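Side-chain contacts in coclaurine N-methyltransferase (Coptis japonica, PDB 6GKV), which transfers a methyl group from S-adenosyl-L-methionine to the ring nitrogen of coclaurine in alkaloid biosynthesis: residues M203-Y206 with E207-L210; Q52-T55 with H56-R59. All coordinates share one frame; numbering follows the deposited sequence.

Interaction 1: residues M203-Y206 with E207-L210; sequences MKNY and ELLL. With SAH (S-adenosyl-L-homocysteine), chain C.
N205 caps the N terminus of helix 206-215 by turning its amide back over the first turn to meet L208. This is an N-cap just after M203, a residue of the cofactor pocket of a Rossmann-type methyltransferase. With CG anti to the backbone N (chi1 -172°), N205 OD1 accepts from L208 N at 2.9 Å. That N-H lies well above the amide plane, about 50° out of it. The rest of the cap amide rests against the L208 side chain, with N205 ND2 3.4 Å from L208 CD1. ND2 also donates to M61 O, so both ends of the amide are held and its rotation is fixed. The backbone O of N205 accepts from L209 N at 3.1 Å. One residue on, L210 N donates to Y206 O at 2.8 Å.

K204 O sits over the centre of one face of the Y206 ring, 3.5 Å above the plane. Y206 OH bonds to F200 O, and F264 and F267 meet the ring edge-to-face. The E207 carboxylate forms salt bridges with R59 and R211.

M203 crosses L209 at about a right angle, with M203 CG 3.5 Å from L209 CD2. Its bent chain then carries the methyl away to the adenine of S-adenosyl-L-homocysteine, where M203 CE lies 3.7 Å from SAH N6.

Interaction 2: residues Q52-T55 with H56-R59; sequences QNLT and HSLR
Q52 and H56 meet one turn apart on helix 44-58, and two of the hydrogen bonds share one carbonyl. Q52 O accepts from H56 N at 3.0 Å and from H56 ND1 at 2.7 Å. The two donors reach it from opposite faces of the carbonyl plane. The ring bond is bent, with an angle of 132° at the hydrogen. H56 CG stands beside its own backbone N (chi1 -81°), which folds the imidazole back along the helix to this carbonyl. Replacing H56 with an alanine would probably leave Q52 O with only the backbone donor of the pair and open a gap beside the Q52 amide. S57 N donates to N53 O, and L58 N donates to L54 O in a nearly straight bond. S57 OG lies 3.1 Å from both N53 O and L54 O, so its single proton has a choice of two acceptors.

Other contacts are by packing. Q52 OE1 lies in the plane of the imidazole at its edge, 3.5 Å from H56 CE1, with amide and ring planes 75° apart. L54 CG meets L58 CD1 at 4.0 Å. R59 runs its aliphatic part past T55 O, with R59 CG 3.4 Å from that oxygen.

The guanidinium goes on to E207 and D269. L54 and L58 lie on H236 of strand 235-236, while T55 and L58 touch F263. Q52 and H56 pack on N275 and V274 of the second subunit, in its strand 272-279, where Q52 OE1 also takes a weak hydrogen bond from H276 N of that subunit.

In the fold
Interaction 2 comes first along the chain, on the last turns of helix 44-58. Interaction 1 follows much later, where the loop after strand 191-197 enters helix 206-215. Each closes only a local turn. The two are in series, neither nested nor crossed, with centres about 11 Å apart. They touch in space through the E207-R59 salt bridge, E207 OE1 to R59 NH1 at 2.7 Å. K204 and N205 also pack against the backbone and side chain at the end of interaction 2. These contacts tie the N-terminal helical part to the Rossmann-type methyltransferase fold. Interaction 1 reaches the cofactor through M203, whereas interaction 2 reaches the second subunit of the dimer.

Interaction 1: residues M203-Y206 with E207-L210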
loop_
_atom_site.group_PDB
_atom_site.type_symbol
_atom_site.label_atom_id
_atom_site.label_comp_id
_atom_site.label_asym_id
_atom_site.label_seq_id
_atom_site.Cartn_x
_atom_site.Cartn_y
_atom_site.Cartn_z
ATOM N N MET A 203 1.170 -19.932 1.485
ATOM C CA MET A 203 1.452 -19.955 0.058
ATOM C C MET A 203 2.683 -19.132 -0.224
ATOM O O MET A 203 3.237 -18.534 0.685
ATOM C CB MET A 203 0.261 -19.429 -0.739
ATOM C CG MET A 203 -1.052 -20.070 -0.358
ATOM S SD MET A 203 -1.117 -21.831 -0.752
ATOM C CE MET A 203 -1.648 -22.520 0.816
ATOM N N LYS A 204 3.097 -19.105 -1.488
ATOM C CA LYS A 204 4.274 -18.365 -1.898
ATOM C C LYS A 204 3.944 -17.470 -3.085
ATOM O O LYS A 204 3.760 -16.263 -2.928
ATOM C CB LYS A 204 5.416 -19.316 -2.260
ATOM C CG LYS A 204 5.867 -20.209 -1.118
ATOM C CD LYS A 204 6.316 -19.383 0.083
ATOM C CE LYS A 204 6.863 -20.270 1.212
ATOM N NZ LYS A 204 6.897 -19.517 2.497
ATOM N N ASN A 205 3.869 -18.071 -4.271
ATOM C CA ASN A 205 3.605 -17.316 -5.489
ATOM C C ASN A 205 2.140 -16.872 -5.606
ATOM O O ASN A 205 1.301 -17.584 -6.174
ATOM C CB ASN A 205 4.001 -18.121 -6.726
ATOM C CG ASN A 205 3.935 -17.300 -8.002
ATOM O OD1 ASN A 205 3.125 -16.381 -8.124
ATOM N ND2 ASN A 205 4.793 -17.625 -8.961
ATOM N N TYR A 206 1.878 -15.657 -5.120
ATOM C CA TYR A 206 0.534 -15.099 -5.021
ATOM C C TYR A 206 -0.050 -14.704 -6.368
ATOM O O TYR A 206 -1.264 -14.739 -6.575
ATOM C CB TYR A 206 0.558 -13.883 -4.110
ATOM C CG TYR A 206 0.868 -14.165 -2.658
ATOM C CD1 TYR A 206 0.170 -15.129 -1.952
ATOM C CD2 TYR A 206 1.855 -13.452 -1.995
ATOM C CE1 TYR A 206 0.448 -15.375 -0.627
ATOM C CE2 TYR A 206 2.140 -13.688 -0.668
ATOM C CZ TYR A 206 1.439 -14.652 0.013
ATOM O OH TYR A 206 1.718 -14.882 1.352
ATOM N N GLU A 207 0.811 -14.316 -7.292
ATOM C CA GLU A 207 0.344 -14.015 -8.644
ATOM C C GLU A 207 -0.287 -15.273 -9.283
ATOM O O GLU A 207 -1.352 -15.184 -9.903
ATOM C CB GLU A 207 1.498 -13.471 -9.510
ATOM C CG GLU A 207 1.154 -13.265 -10.985
ATOM C CD GLU A 207 2.385 -13.054 -11.862
ATOM O OE1 GLU A 207 3.365 -12.446 -11.392
ATOM O OE2 GLU A 207 2.385 -13.512 -13.023
ATOM N N LEU A 208 0.349 -16.438 -9.114
ATOM C CA LEU A 208 -0.196 -17.687 -9.684
ATOM C C LEU A 208 -1.447 -18.134 -8.931
ATOM O O LEU A 208 -2.443 -18.483 -9.541
ATOM C CB LEU A 208 0.843 -18.812 -9.688
ATOM C CG LEU A 208 1.949 -18.704 -10.745
ATOM C CD1 LEU A 208 2.904 -19.885 -10.659
ATOM C CD2 LEU A 208 1.375 -18.599 -12.150
ATOM N N LEU A 209 -1.404 -18.087 -7.608
ATOM C CA LEU A 209 -2.571 -18.427 -6.793
ATOM C C LEU A 209 -3.799 -17.539 -7.085
ATOM O O LEU A 209 -4.914 -18.051 -7.239
ATOM C CB LEU A 209 -2.212 -18.328 -5.304
ATOM C CG LEU A 209 -3.323 -18.829 -4.393
ATOM C CD1 LEU A 209 -3.662 -20.263 -4.776
ATOM C CD2 LEU A 209 -2.904 -18.756 -2.960
ATOM N N LEU A 210 -3.602 -16.218 -7.143
ATOM C CA LEU A 210 -4.703 -15.299 -7.435
ATOM C C LEU A 210 -5.181 -15.392 -8.895
ATOM O O LEU A 210 -6.375 -15.191 -9.174
ATOM C CB LEU A 210 -4.304 -13.853 -7.089
ATOM C CG LEU A 210 -4.360 -13.591 -5.570
ATOM C CD1 LEU A 210 -3.753 -12.256 -5.194
ATOM C CD2 LEU A 210 -5.787 -13.699 -5.007
HETATM N N SAH C . -9.898 -20.902 7.425
HETATM C CA SAH C . -9.996 -21.691 8.645
HETATM C CB SAH C . -8.629 -22.209 9.068
HETATM C CG SAH C . -7.444 -21.299 8.758
HETATM S SD SAH C . -5.871 -22.136 9.098
HETATM C C SAH C . -10.605 -20.892 9.786
HETATM O O SAH C . -10.657 -19.666 9.676
HETATM O OXT SAH C . -11.039 -21.442 10.813
HETATM C "C5'" SAH C . -5.507 -22.423 7.344
HETATM C "C4'" SAH C . -6.453 -23.409 6.649
HETATM O "O4'" SAH C . -6.061 -23.604 5.299
HETATM C "C3'" SAH C . -6.455 -24.785 7.302
HETATM O "O3'" SAH C . -7.759 -25.308 7.249
HETATM C "C2'" SAH C . -5.594 -25.648 6.415
HETATM O "O2'" SAH C . -6.084 -26.966 6.451
HETATM C "C1'" SAH C . -5.786 -24.979 5.055
HETATM N N9 SAH C . -4.626 -25.144 4.149
HETATM C C8 SAH C . -3.298 -24.865 4.395
HETATM N N7 SAH C . -2.582 -25.169 3.282
HETATM C C5 SAH C . -3.434 -25.640 2.329
HETATM C C6 SAH C . -3.247 -26.101 1.020
HETATM N N6 SAH C . -2.031 -26.139 0.467
HETATM N N1 SAH C . -4.342 -26.529 0.292
HETATM C C2 SAH C . -5.605 -26.506 0.856
HETATM N N3 SAH C . -5.784 -26.049 2.146
HETATM C C4 SAH C . -4.715 -25.628 2.868
#

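Interaction 2: residues Q52-T55 with H56-R59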
loop_
_atom_site.group_PDB
_atom_site.type_symbol
_atom_site.label_atom_id
_atom_site.label_comp_id
_atom_site.label_asym_id
_atom_site.label_seq_id
_atom_site.Cartn_x
_atom_site.Cartn_y
_atom_site.Cartn_z
ATOM N N GLN A 52 9.265 -4.615 -2.486
ATOM C CA GLN A 52 9.347 -4.964 -3.900
ATOM C C GLN A 52 10.242 -6.184 -4.115
ATOM O O GLN A 52 9.974 -6.995 -4.997
ATOM C CB GLN A 52 9.866 -3.772 -4.712
ATOM C CG GLN A 52 8.915 -2.588 -4.723
ATOM C CD GLN A 52 7.561 -2.964 -5.267
ATOM O OE1 GLN A 52 7.415 -3.199 -6.467
ATOM N NE2 GLN A 52 6.557 -3.040 -4.384
ATOM N N ASN A 53 11.304 -6.292 -3.312
ATOM C CA ASN A 53 12.189 -7.428 -3.341
ATOM C C ASN A 53 11.410 -8.694 -3.057
ATOM O O ASN A 53 11.564 -9.701 -3.749
ATOM C CB ASN A 53 13.310 -7.260 -2.324
ATOM C CG ASN A 53 14.306 -6.211 -2.740
ATOM O OD1 ASN A 53 14.265 -5.734 -3.870
ATOM N ND2 ASN A 53 15.214 -5.843 -1.832
ATOM N N LEU A 54 10.537 -8.627 -2.061
ATOM C CA LEU A 54 9.728 -9.782 -1.726
ATOM C C LEU A 54 8.592 -10.030 -2.751
ATOM O O LEU A 54 8.408 -11.157 -3.201
ATOM C CB LEU A 54 9.167 -9.636 -0.307
ATOM C CG LEU A 54 8.537 -10.924 0.230
ATOM C CD1 LEU A 54 9.499 -12.092 0.047
ATOM C CD2 LEU A 54 8.122 -10.781 1.678
ATOM N N THR A 55 7.842 -9.000 -3.136
ATOM C CA THR A 55 6.768 -9.207 -4.119
ATOM C C THR A 55 7.320 -9.848 -5.387
ATOM O O THR A 55 6.681 -10.705 -5.989
ATOM C CB THR A 55 6.048 -7.905 -4.503
ATOM O OG1 THR A 55 7.024 -6.923 -4.873
ATOM C CG2 THR A 55 5.234 -7.373 -3.330
ATOM N N HIS A 56 8.527 -9.459 -5.772
ATOM C CA HIS A 56 9.114 -9.935 -7.017
ATOM C C HIS A 56 9.673 -11.354 -6.900
ATOM O O HIS A 56 9.547 -12.161 -7.834
ATOM C CB HIS A 56 10.206 -8.978 -7.475
ATOM C CG HIS A 56 9.676 -7.768 -8.181
ATOM N ND1 HIS A 56 9.003 -6.752 -7.523
ATOM C CD2 HIS A 56 9.682 -7.417 -9.489
ATOM C CE1 HIS A 56 8.635 -5.838 -8.393
ATOM N NE2 HIS A 56 9.032 -6.215 -9.599
ATOM N N SER A 57 10.288 -11.663 -5.763
ATOM C CA SER A 57 10.908 -12.973 -5.605
ATOM C C SER A 57 9.837 -14.055 -5.514
ATOM O O SER A 57 10.027 -15.164 -6.015
ATOM C CB SER A 57 11.838 -13.004 -4.377
ATOM O OG SER A 57 11.158 -12.672 -3.179
ATOM N N LEU A 58 8.706 -13.734 -4.886
ATOM C CA LEU A 58 7.604 -14.684 -4.791
ATOM C C LEU A 58 7.058 -15.072 -6.168
ATOM O O LEU A 58 6.680 -16.243 -6.380
ATOM C CB LEU A 58 6.486 -14.119 -3.913
ATOM C CG LEU A 58 6.902 -13.978 -2.435
ATOM C CD1 LEU A 58 5.844 -13.256 -1.642
ATOM C CD2 LEU A 58 7.188 -15.324 -1.797
ATOM N N ARG A 59 7.041 -14.116 -7.104
ATOM C CA ARG A 59 6.503 -14.358 -8.450
ATOM C C ARG A 59 7.297 -15.400 -9.258
ATOM O O ARG A 59 6.816 -15.912 -10.275
ATOM C CB ARG A 59 6.424 -13.046 -9.250
ATOM C CG ARG A 59 5.298 -12.106 -8.814
ATOM C CD ARG A 59 5.294 -10.789 -9.607
ATOM N NE ARG A 59 4.469 -9.750 -8.991
ATOM C CZ ARG A 59 3.248 -9.402 -9.393
ATOM N NH1 ARG A 59 2.668 -10.010 -10.416
ATOM N NH2 ARG A 59 2.597 -8.435 -8.764
#